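Ferric vibriobactin ABC transporter, periplasmic ferric vibriobactin-binding protein (Vibrio cholerae, PDB 3R5T) binds the iron-loaded siderophore vibriobactin in the periplasm and probably hands it to an ABC transporter for uptake of iron. Local coordinates at residues A[162-167]-A[226-231]; A[179-184]-A[197-202]; A[235-240]-A[259-264]; A[187-192]-A[277-282]. All blocks are in the same frame, centred on the assembly; numbering follows the deposited sequence. Where two conformers were deposited one is given.

How the contacts relate
All four contacts lie in the lobe built round the mixed sheet 214-217, 177-180, 165-169, 229-233, 260-264. Contact 1 pairs the third and fourth strands of that order. Contact 2 ties the end of strand 177-180 to a loop; the centres of contacts 1 and 2 lie about 11 Å apart. Contact 3 seats helix 237-244 on edge strand 260-264; the centres of contacts 1 and 3 lie about 13 Å apart. Contact 4 packs helix 185-192 against helix 272-286. Along the chain contact 2 falls within contact 1 and contact 3 within contact 4, while the segments of contacts 1 and 4 alternate. The lobe flanks the bound ferric vibriobactin: the A180 side chain is about 8 Å from the ligand, those of I167 and M235 about 9 Å.

Contact 1. Residues A[162-167]-A[226-231]; sequences KGRANI and QAETTF
N166 and T230 point to the same face of the sheet, and their side chains cross at a slant. The T230 hydroxyl donates to the amide oxygen of N166, OG1 to OD1 2.7 Å, in the carbonyl plane and on a lone pair. A chi1 of 47° sets CG of N166 between its own backbone N and carbonyl carbon, and the amide beyond it ends nearer the partner strand; its ND2 lies 3.6 Å from A227 CB, and water 3 joins ND2 to the A227 carbonyl. E198, outside the two segments, also accepts from ND2, so both ends of this buried amide are engaged. On the other face, A165 CB comes to the edge of the F231 ring, 3.7 Å from CE2. Between the two faces the backbones pair: N166 N donates to T229 O, and F231 N to N166 O at 2.9 Å, while the T229 N to R164 O bond is weak. Before the strands pair, the E228 chain bends at chi2 (97°), which turns CD toward G163 and R164; OE1 accepts from R164 N at 2.8 Å, nearly straight at 174° but from above the carboxylate plane. E228 OE1 also takes a long bond from water 2, which itself accepts from R164 NE. The central strand 165-169 and its neighbour 229-233 thus run parallel in the mixed sheet, in the alternating strand-helix fold of a periplasmic binding protein lobe.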
# COMPACT_ATOMS: atom_id res chain seq x y z
N LYS A 162 -1.70 19.42 -16.86
CA LYS A 162 -0.35 19.97 -16.91
C LYS A 162 0.21 20.14 -15.51
O LYS A 162 -0.54 20.37 -14.55
CB LYS A 162 -0.35 21.31 -17.64
CG LYS A 162 -1.00 21.26 -19.01
CD LYS A 162 -0.41 20.14 -19.85
CE LYS A 162 -1.11 20.03 -21.20
NZ LYS A 162 -0.53 18.94 -22.04
N GLY A 163 1.52 20.00 -15.37
CA GLY A 163 2.19 20.27 -14.11
C GLY A 163 2.36 19.04 -13.24
O GLY A 163 2.68 17.96 -13.74
N ARG A 164 2.14 19.20 -11.94
CA ARG A 164 2.41 18.15 -10.98
C ARG A 164 1.19 17.84 -10.14
O ARG A 164 0.19 18.55 -10.19
CB ARG A 164 3.55 18.57 -10.05
CG ARG A 164 4.78 19.07 -10.79
CD ARG A 164 5.92 19.33 -9.81
NE ARG A 164 5.64 20.47 -8.95
CZ ARG A 164 6.23 20.66 -7.77
NH1 ARG A 164 5.93 21.71 -7.03
NH2 ARG A 164 7.13 19.78 -7.34
N ALA A 165 1.28 16.75 -9.38
CA ALA A 165 0.22 16.36 -8.47
C ALA A 165 0.77 16.03 -7.10
O ALA A 165 1.89 15.54 -6.98
CB ALA A 165 -0.54 15.15 -9.02
N ASN A 166 -0.03 16.28 -6.06
CA ASN A 166 0.28 15.74 -4.74
C ASN A 166 -0.74 14.67 -4.35
O ASN A 166 -1.78 14.55 -4.98
CB ASN A 166 0.36 16.84 -3.66
CG ASN A 166 -0.79 17.80 -3.72
OD1 ASN A 166 -1.95 17.40 -3.75
ND2 ASN A 166 -0.47 19.10 -3.73
N ILE A 167 -0.40 13.89 -3.34
CA ILE A 167 -1.27 12.84 -2.84
C ILE A 167 -1.45 13.08 -1.36
O ILE A 167 -0.48 13.12 -0.60
CB ILE A 167 -0.68 11.44 -3.06
CG1 ILE A 167 -0.39 11.22 -4.55
CG2 ILE A 167 -1.63 10.37 -2.52
CD1 ILE A 167 0.44 9.96 -4.83
N GLN A 226 1.76 23.16 -3.67
CA GLN A 226 1.80 23.94 -4.90
C GLN A 226 1.27 23.23 -6.14
O GLN A 226 1.02 23.88 -7.17
CB GLN A 226 3.21 24.47 -5.17
CG GLN A 226 3.78 25.37 -4.08
CD GLN A 226 3.23 26.79 -4.10
OE1 GLN A 226 3.86 27.72 -3.61
NE2 GLN A 226 2.04 26.96 -4.68
N ALA A 227 1.09 21.92 -6.06
CA ALA A 227 0.70 21.17 -7.25
C ALA A 227 -0.67 21.57 -7.78
O ALA A 227 -1.59 21.94 -7.04
CB ALA A 227 0.77 19.66 -7.01
N GLU A 228 -0.79 21.48 -9.10
CA GLU A 228 -1.99 21.85 -9.82
C GLU A 228 -3.08 20.80 -9.71
O GLU A 228 -4.24 21.05 -10.06
CB GLU A 228 -1.65 22.06 -11.30
CG GLU A 228 -0.67 23.20 -11.55
CD GLU A 228 0.79 22.77 -11.72
OE1 GLU A 228 1.24 21.76 -11.11
OE2 GLU A 228 1.51 23.46 -12.47
N THR A 229 -2.71 19.61 -9.22
CA THR A 229 -3.64 18.50 -9.09
C THR A 229 -3.44 17.85 -7.72
O THR A 229 -2.31 17.73 -7.25
CB THR A 229 -3.44 17.46 -10.21
OG1 THR A 229 -3.76 18.07 -11.47
CG2 THR A 229 -4.32 16.24 -10.00
N THR A 230 -4.53 17.46 -7.08
CA THR A 230 -4.47 16.75 -5.81
C THR A 230 -5.27 15.46 -5.88
O THR A 230 -6.41 15.46 -6.33
CB THR A 230 -5.05 17.60 -4.65
OG1 THR A 230 -4.19 18.71 -4.39
CG2 THR A 230 -5.19 16.74 -3.36
N PHE A 231 -4.65 14.36 -5.45
CA PHE A 231 -5.34 13.09 -5.33
C PHE A 231 -5.51 12.78 -3.85
O PHE A 231 -4.54 12.87 -3.07
CB PHE A 231 -4.55 11.98 -6.01
CG PHE A 231 -4.48 12.10 -7.51
CD1 PHE A 231 -5.55 11.68 -8.28
CD2 PHE A 231 -3.36 12.63 -8.15
CE1 PHE A 231 -5.52 11.80 -9.66
CE2 PHE A 231 -3.31 12.74 -9.53
CZ PHE A 231 -4.39 12.33 -10.29
O HOH W 1 -1.19 18.59 -12.44
O HOH W 2 3.77 22.47 -9.13
O HOH W 3 -2.10 21.66 -4.36

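Contact 2. Residues A[179-184]-A[197-202]; sequences VAKAQS and LEEPDP
E199 reaches K181 and A182 through a chain that starts with CG anti to the backbone N (chi1 176°) and then bends at chi2 (85°), which turns CD, the carboxylate carbon, toward A182 N. This holds for one of two modelled positions of E199, so its contacts are less certain than the rest. In that position OE2 lies 2.7 Å from A182 N, a weak hydrogen bond because its angle is only 129°, and the same oxygen comes within 3.4 Å of A182 CB. OE1 lies 3.8 Å from K181 CB where the two side chains cross. The K181 ammonium leads away and bonds to the carbonyl of H211. The carboxylate thus sits beside a type I turn, K181 to S184, that carries the chain from strand 177-180 into helix 185-192; S184 is the N-cap of that helix. The K181 carbonyl closes the turn, gripped by both S184 N and S184 OG, the latter at 2.8 Å. At the strand end V179 and the P200 ring make an apolar contact, sliding past each other in opposite directions, CG1 to CB 3.9 Å. P200 CD also comes within 3.3 Å of A180 O. Water 4 donates to both A180 O and E198 O, bridging the two backbones.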
# COMPACT_ATOMS: atom_id res chain seq x y z
N VAL A 179 0.85 13.83 3.71
CA VAL A 179 1.12 13.99 2.29
C VAL A 179 2.14 12.95 1.82
O VAL A 179 3.19 12.77 2.44
CB VAL A 179 1.65 15.41 1.99
CG1 VAL A 179 1.91 15.58 0.49
CG2 VAL A 179 0.68 16.49 2.50
N ALA A 180 1.84 12.28 0.71
CA ALA A 180 2.72 11.21 0.24
C ALA A 180 4.14 11.66 -0.11
O ALA A 180 4.34 12.72 -0.71
CB ALA A 180 2.10 10.46 -0.98
N LYS A 181 5.10 10.82 0.23
CA LYS A 181 6.52 11.06 -0.04
C LYS A 181 6.96 10.25 -1.25
O LYS A 181 6.30 9.29 -1.64
CB LYS A 181 7.36 10.72 1.20
CG LYS A 181 7.10 11.67 2.37
CD LYS A 181 7.77 11.20 3.66
CE LYS A 181 9.24 10.96 3.45
NZ LYS A 181 9.93 10.81 4.77
N ALA A 182 8.09 10.66 -1.85
CA ALA A 182 8.56 10.09 -3.11
C ALA A 182 8.71 8.57 -3.12
O ALA A 182 8.44 7.94 -4.13
CB ALA A 182 9.87 10.75 -3.51
N GLN A 183 9.15 8.00 -2.01
CA GLN A 183 9.39 6.55 -1.96
C GLN A 183 8.14 5.74 -1.67
O GLN A 183 8.17 4.50 -1.66
CB GLN A 183 10.47 6.23 -0.92
CG GLN A 183 11.80 6.90 -1.21
CD GLN A 183 12.66 7.07 0.02
OE1 GLN A 183 13.48 7.99 0.10
NE2 GLN A 183 12.47 6.19 1.00
N SER A 184 7.02 6.42 -1.39
CA SER A 184 5.78 5.70 -1.06
C SER A 184 5.27 4.88 -2.23
O SER A 184 5.47 5.23 -3.42
CB SER A 184 4.70 6.68 -0.60
OG SER A 184 4.20 7.48 -1.67
N LEU A 197 5.26 14.11 -9.34
CA LEU A 197 4.83 14.25 -7.94
C LEU A 197 5.48 15.42 -7.21
O LEU A 197 6.68 15.65 -7.34
CB LEU A 197 5.11 12.96 -7.17
CG LEU A 197 4.11 11.81 -7.33
CD1 LEU A 197 2.72 12.24 -6.88
CD2 LEU A 197 4.09 11.33 -8.77
N GLU A 198 4.67 16.15 -6.45
CA GLU A 198 5.19 17.14 -5.51
C GLU A 198 5.57 16.43 -4.21
O GLU A 198 4.82 15.58 -3.71
CB GLU A 198 4.16 18.23 -5.23
CG GLU A 198 4.51 19.13 -4.04
CD GLU A 198 3.45 20.19 -3.77
OE1 GLU A 198 2.30 19.99 -4.18
OE2 GLU A 198 3.78 21.24 -3.19
N GLU A 199 6.74 16.77 -3.68
CA GLU A 199 7.19 16.24 -2.40
C GLU A 199 6.89 17.27 -1.31
O GLU A 199 7.14 18.46 -1.49
CB GLU A 199 8.69 15.94 -2.43
CG GLU A 199 9.31 15.47 -1.10
CD GLU A 199 9.19 13.95 -0.87
OE1 GLU A 199 9.80 13.43 0.09
OE2 GLU A 199 8.48 13.28 -1.63
N PRO A 200 6.32 16.81 -0.18
CA PRO A 200 6.09 17.74 0.93
C PRO A 200 7.43 18.15 1.55
O PRO A 200 8.36 17.34 1.57
CB PRO A 200 5.28 16.91 1.94
CG PRO A 200 5.65 15.49 1.63
CD PRO A 200 5.95 15.43 0.15
N ASP A 201 7.54 19.39 2.01
CA ASP A 201 8.77 19.86 2.63
C ASP A 201 9.07 19.03 3.87
O ASP A 201 8.26 18.99 4.79
CB ASP A 201 8.62 21.34 2.99
CG ASP A 201 9.92 21.98 3.46
OD1 ASP A 201 10.78 21.28 4.02
OD2 ASP A 201 10.07 23.21 3.29
N PRO A 202 10.23 18.36 3.91
CA PRO A 202 10.56 17.50 5.05
C PRO A 202 10.51 18.25 6.39
O PRO A 202 10.29 17.64 7.44
CB PRO A 202 11.99 17.03 4.75
CG PRO A 202 12.10 17.12 3.25
CD PRO A 202 11.27 18.31 2.85
O HOH W 4 2.57 14.09 -2.65

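Contact 3. Residues A[235-240]-A[259-264]; sequences MTDQQA and QVYGLG
A capping box opens helix 237-244 where it meets strand 260-264, T236 being the N-cap. Q239 N donates to T236 OG1 at 3.1 Å, and T236 N returns the favour to Q239 OE1. Across the contact, D237 uses its carboxylate as an acceptor for the strand: G262 N donates to OD1 at 2.8 Å, the amide nitrogen lying nearly along the C-O axis. Beside this bond, the same oxygen lies at the edge of the Y261 ring, near its plane, and 3.8 Å from Y261 CB. D237 OD2 is salt-bridged to R285, so both oxygens of the carboxylate are held. The residue before the N-cap also bonds to the strand. M235 O accepts from G264 N at 2.8 Å, with the donor tilted 33° out of the carbonyl plane. G262, with no side chain, lets M235 O lie 3.1 Å from its CA. A240 CB packs on V260 CG1 at 4.2 Å. Strand 260-264 thus has strand 229-233 as its sheet neighbour; helix 237-244 meets it through D237 at G262 and A240 at V260, and helix 272-286 touches Y261 through R285 and L263 through I278.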
# COMPACT_ATOMS: atom_id res chain seq x y z
N MET A 235 -10.65 7.98 -0.78
CA MET A 235 -11.82 8.77 -1.14
C MET A 235 -12.28 8.59 -2.57
O MET A 235 -11.47 8.48 -3.48
CB MET A 235 -11.54 10.26 -0.93
CG MET A 235 -11.44 10.63 0.52
SD MET A 235 -11.48 12.40 0.75
CE MET A 235 -11.28 12.44 2.53
N THR A 236 -13.59 8.59 -2.76
CA THR A 236 -14.18 8.77 -4.08
C THR A 236 -14.12 10.25 -4.45
O THR A 236 -13.85 11.10 -3.59
CB THR A 236 -15.66 8.36 -4.08
OG1 THR A 236 -16.38 9.21 -3.18
CG2 THR A 236 -15.80 6.90 -3.65
N ASP A 237 -14.38 10.58 -5.71
CA ASP A 237 -14.51 11.98 -6.12
C ASP A 237 -15.53 12.76 -5.29
O ASP A 237 -15.29 13.90 -4.90
CB ASP A 237 -14.88 12.08 -7.61
CG ASP A 237 -13.70 11.83 -8.53
OD1 ASP A 237 -12.53 11.72 -8.07
OD2 ASP A 237 -13.92 11.74 -9.76
N GLN A 238 -16.68 12.14 -5.03
CA GLN A 238 -17.73 12.79 -4.24
C GLN A 238 -17.22 13.11 -2.84
O GLN A 238 -17.49 14.18 -2.30
CB GLN A 238 -18.98 11.91 -4.15
CG GLN A 238 -20.08 12.44 -3.22
CD GLN A 238 -20.60 13.81 -3.62
OE1 GLN A 238 -20.96 14.62 -2.76
NE2 GLN A 238 -20.64 14.07 -4.92
N GLN A 239 -16.49 12.18 -2.26
CA GLN A 239 -15.93 12.38 -0.94
C GLN A 239 -14.87 13.49 -0.93
O GLN A 239 -14.76 14.25 0.04
CB GLN A 239 -15.35 11.07 -0.42
CG GLN A 239 -16.44 10.11 0.08
CD GLN A 239 -15.91 8.73 0.36
OE1 GLN A 239 -14.87 8.33 -0.16
NE2 GLN A 239 -16.64 7.98 1.19
N ALA A 240 -14.12 13.58 -2.02
CA ALA A 240 -13.10 14.62 -2.18
C ALA A 240 -13.69 16.03 -2.18
O ALA A 240 -12.96 17.01 -2.01
CB ALA A 240 -12.32 14.39 -3.45
N GLN A 259 -9.01 20.59 -9.81
CA GLN A 259 -8.37 19.33 -10.15
C GLN A 259 -8.05 18.58 -8.86
O GLN A 259 -6.89 18.26 -8.57
CB GLN A 259 -7.14 19.56 -11.03
CG GLN A 259 -7.54 19.94 -12.46
CD GLN A 259 -6.42 20.51 -13.32
OE1 GLN A 259 -6.64 20.85 -14.48
NE2 GLN A 259 -5.23 20.66 -12.75
N VAL A 260 -9.11 18.32 -8.09
CA VAL A 260 -9.02 17.53 -6.88
C VAL A 260 -9.84 16.26 -7.11
O VAL A 260 -11.04 16.34 -7.37
CB VAL A 260 -9.63 18.27 -5.67
CG1 VAL A 260 -9.58 17.38 -4.44
CG2 VAL A 260 -8.90 19.57 -5.42
N TYR A 261 -9.17 15.12 -6.99
CA TYR A 261 -9.78 13.84 -7.34
C TYR A 261 -9.60 12.83 -6.21
O TYR A 261 -8.60 12.86 -5.49
CB TYR A 261 -9.14 13.30 -8.62
CG TYR A 261 -9.09 14.31 -9.75
CD1 TYR A 261 -10.26 14.70 -10.41
CD2 TYR A 261 -7.89 14.89 -10.15
CE1 TYR A 261 -10.23 15.63 -11.43
CE2 TYR A 261 -7.85 15.81 -11.16
CZ TYR A 261 -9.02 16.18 -11.80
OH TYR A 261 -8.97 17.11 -12.82
N GLY A 262 -10.58 11.95 -6.05
CA GLY A 262 -10.38 10.82 -5.17
C GLY A 262 -9.55 9.76 -5.86
O GLY A 262 -9.75 9.43 -7.03
N LEU A 263 -8.61 9.20 -5.12
CA LEU A 263 -7.79 8.12 -5.66
C LEU A 263 -8.58 6.82 -5.64
O LEU A 263 -8.25 5.86 -6.33
CB LEU A 263 -6.50 8.02 -4.85
CG LEU A 263 -5.28 7.35 -5.46
CD1 LEU A 263 -4.86 8.02 -6.78
CD2 LEU A 263 -4.15 7.40 -4.43
N GLY A 264 -9.64 6.78 -4.82
CA GLY A 264 -10.58 5.68 -4.85
C GLY A 264 -10.86 5.14 -3.46
O GLY A 264 -10.03 5.27 -2.56
O HOH W 5 -13.49 15.11 -7.65

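Contact 4. Residues A[187-192]-A[277-282]; sequences AQLLQS and EIINSL
L189 touches both I278 and I279 with its two methyls, and of the residues in this contact it buries the most surface. It belongs to helix 185-192, which packs with helix 272-286 inside the lobe that carries the mixed sheet, as in the alternating strand-helix folds of periplasmic binding proteins. The short segments run in the same general sense, at 41° to each other, with their axes 11.1 Å apart, so the helices meet through the ends of their aliphatic side chains. With CG anti to the backbone N (chi1 173°), the L189 branch is carried out toward the partner helix. There CD1 meets I279 CD1 at 3.9 Å and CD2 meets I278 CD1 at 4.0 Å, the side chain crossing each isoleucine obliquely. One leucine thus sits across two successive residues of the other helix, a methyl for each.

L190 contributes the next largest area. Its side chain crosses I278 at about a right angle, CD1 lying 4.1 Å from I278 CG2, and the same methyl reaches L282 CD1 at 4.4 Å. All five touching residues are buried and wholly hydrocarbon at their tips. L190 and L282 also touch F231 of the sheet, and L189 and I279 meet helix 137-155 through F147 and W150. Within helix 272-286 the I278 carbonyl accepts twice, from L282 N and from the hydroxyl of S281, OG to O 2.7 Å.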
# COMPACT_ATOMS: atom_id res chain seq x y z
N ALA A 187 3.05 7.26 -4.39
CA ALA A 187 3.74 8.18 -5.29
C ALA A 187 4.33 7.42 -6.47
O ALA A 187 4.19 7.85 -7.61
CB ALA A 187 4.84 8.91 -4.55
N GLN A 188 4.96 6.27 -6.20
CA GLN A 188 5.64 5.54 -7.27
C GLN A 188 4.65 4.95 -8.26
O GLN A 188 4.91 4.92 -9.46
CB GLN A 188 6.59 4.49 -6.69
CG GLN A 188 7.70 5.12 -5.81
CD GLN A 188 8.88 4.20 -5.55
OE1 GLN A 188 9.65 3.89 -6.48
NE2 GLN A 188 9.06 3.78 -4.29
N LEU A 189 3.49 4.52 -7.78
CA LEU A 189 2.44 4.04 -8.68
C LEU A 189 2.01 5.13 -9.65
O LEU A 189 1.96 4.93 -10.87
CB LEU A 189 1.23 3.53 -7.88
CG LEU A 189 0.02 3.15 -8.74
CD1 LEU A 189 0.28 1.94 -9.62
CD2 LEU A 189 -1.17 2.85 -7.85
N LEU A 190 1.73 6.32 -9.13
CA LEU A 190 1.32 7.41 -10.02
C LEU A 190 2.43 7.84 -10.98
O LEU A 190 2.18 8.12 -12.15
CB LEU A 190 0.77 8.60 -9.21
CG LEU A 190 -0.75 8.64 -9.05
CD1 LEU A 190 -1.36 7.31 -8.68
CD2 LEU A 190 -1.17 9.73 -8.08
N GLN A 191 3.66 7.89 -10.47
CA GLN A 191 4.82 8.22 -11.31
C GLN A 191 4.91 7.28 -12.51
O GLN A 191 5.28 7.71 -13.61
CB GLN A 191 6.11 8.10 -10.50
CG GLN A 191 6.31 9.11 -9.39
CD GLN A 191 7.47 8.71 -8.48
OE1 GLN A 191 8.46 8.13 -8.94
NE2 GLN A 191 7.34 9.01 -7.19
N SER A 192 4.59 6.01 -12.28
CA SER A 192 4.73 4.98 -13.32
C SER A 192 3.80 5.18 -14.51
O SER A 192 4.10 4.69 -15.60
CB SER A 192 4.57 3.57 -12.75
OG SER A 192 3.22 3.25 -12.48
N GLU A 277 -7.32 -0.83 -9.39
CA GLU A 277 -8.48 0.03 -9.27
C GLU A 277 -8.09 1.48 -9.53
O GLU A 277 -8.78 2.21 -10.24
CB GLU A 277 -9.11 -0.10 -7.87
CG GLU A 277 -9.74 -1.46 -7.59
CD GLU A 277 -10.58 -1.46 -6.31
OE1 GLU A 277 -11.18 -0.42 -5.98
OE2 GLU A 277 -10.64 -2.52 -5.65
N ILE A 278 -6.98 1.91 -8.93
CA ILE A 278 -6.49 3.27 -9.09
C ILE A 278 -6.16 3.62 -10.55
O ILE A 278 -6.57 4.66 -11.05
CB ILE A 278 -5.27 3.53 -8.20
CG1 ILE A 278 -5.67 3.44 -6.73
CG2 ILE A 278 -4.65 4.89 -8.50
CD1 ILE A 278 -4.52 3.32 -5.72
N ILE A 279 -5.42 2.74 -11.23
CA ILE A 279 -5.09 2.96 -12.62
C ILE A 279 -6.36 2.97 -13.47
O ILE A 279 -6.49 3.81 -14.37
CB ILE A 279 -4.09 1.90 -13.12
CG1 ILE A 279 -2.79 1.99 -12.32
CG2 ILE A 279 -3.80 2.06 -14.61
CD1 ILE A 279 -2.27 3.41 -12.12
N ASN A 280 -7.30 2.07 -13.18
CA ASN A 280 -8.58 2.08 -13.89
C ASN A 280 -9.26 3.44 -13.75
O ASN A 280 -9.82 3.96 -14.71
CB ASN A 280 -9.52 0.99 -13.37
CG ASN A 280 -9.16 -0.40 -13.89
OD1 ASN A 280 -8.34 -0.57 -14.80
ND2 ASN A 280 -9.79 -1.42 -13.30
N SER A 281 -9.20 4.03 -12.56
CA SER A 281 -9.85 5.32 -12.33
C SER A 281 -9.17 6.42 -13.15
O SER A 281 -9.83 7.34 -13.64
CB SER A 281 -9.89 5.70 -10.84
OG SER A 281 -8.65 6.22 -10.38
N LEU A 282 -7.86 6.30 -13.33
CA LEU A 282 -7.13 7.28 -14.11
C LEU A 282 -7.48 7.17 -15.59
O LEU A 282 -7.62 8.19 -16.27
CB LEU A 282 -5.62 7.13 -13.88
CG LEU A 282 -5.15 7.38 -12.45
CD1 LEU A 282 -3.65 7.26 -12.42
CD2 LEU A 282 -5.59 8.75 -11.94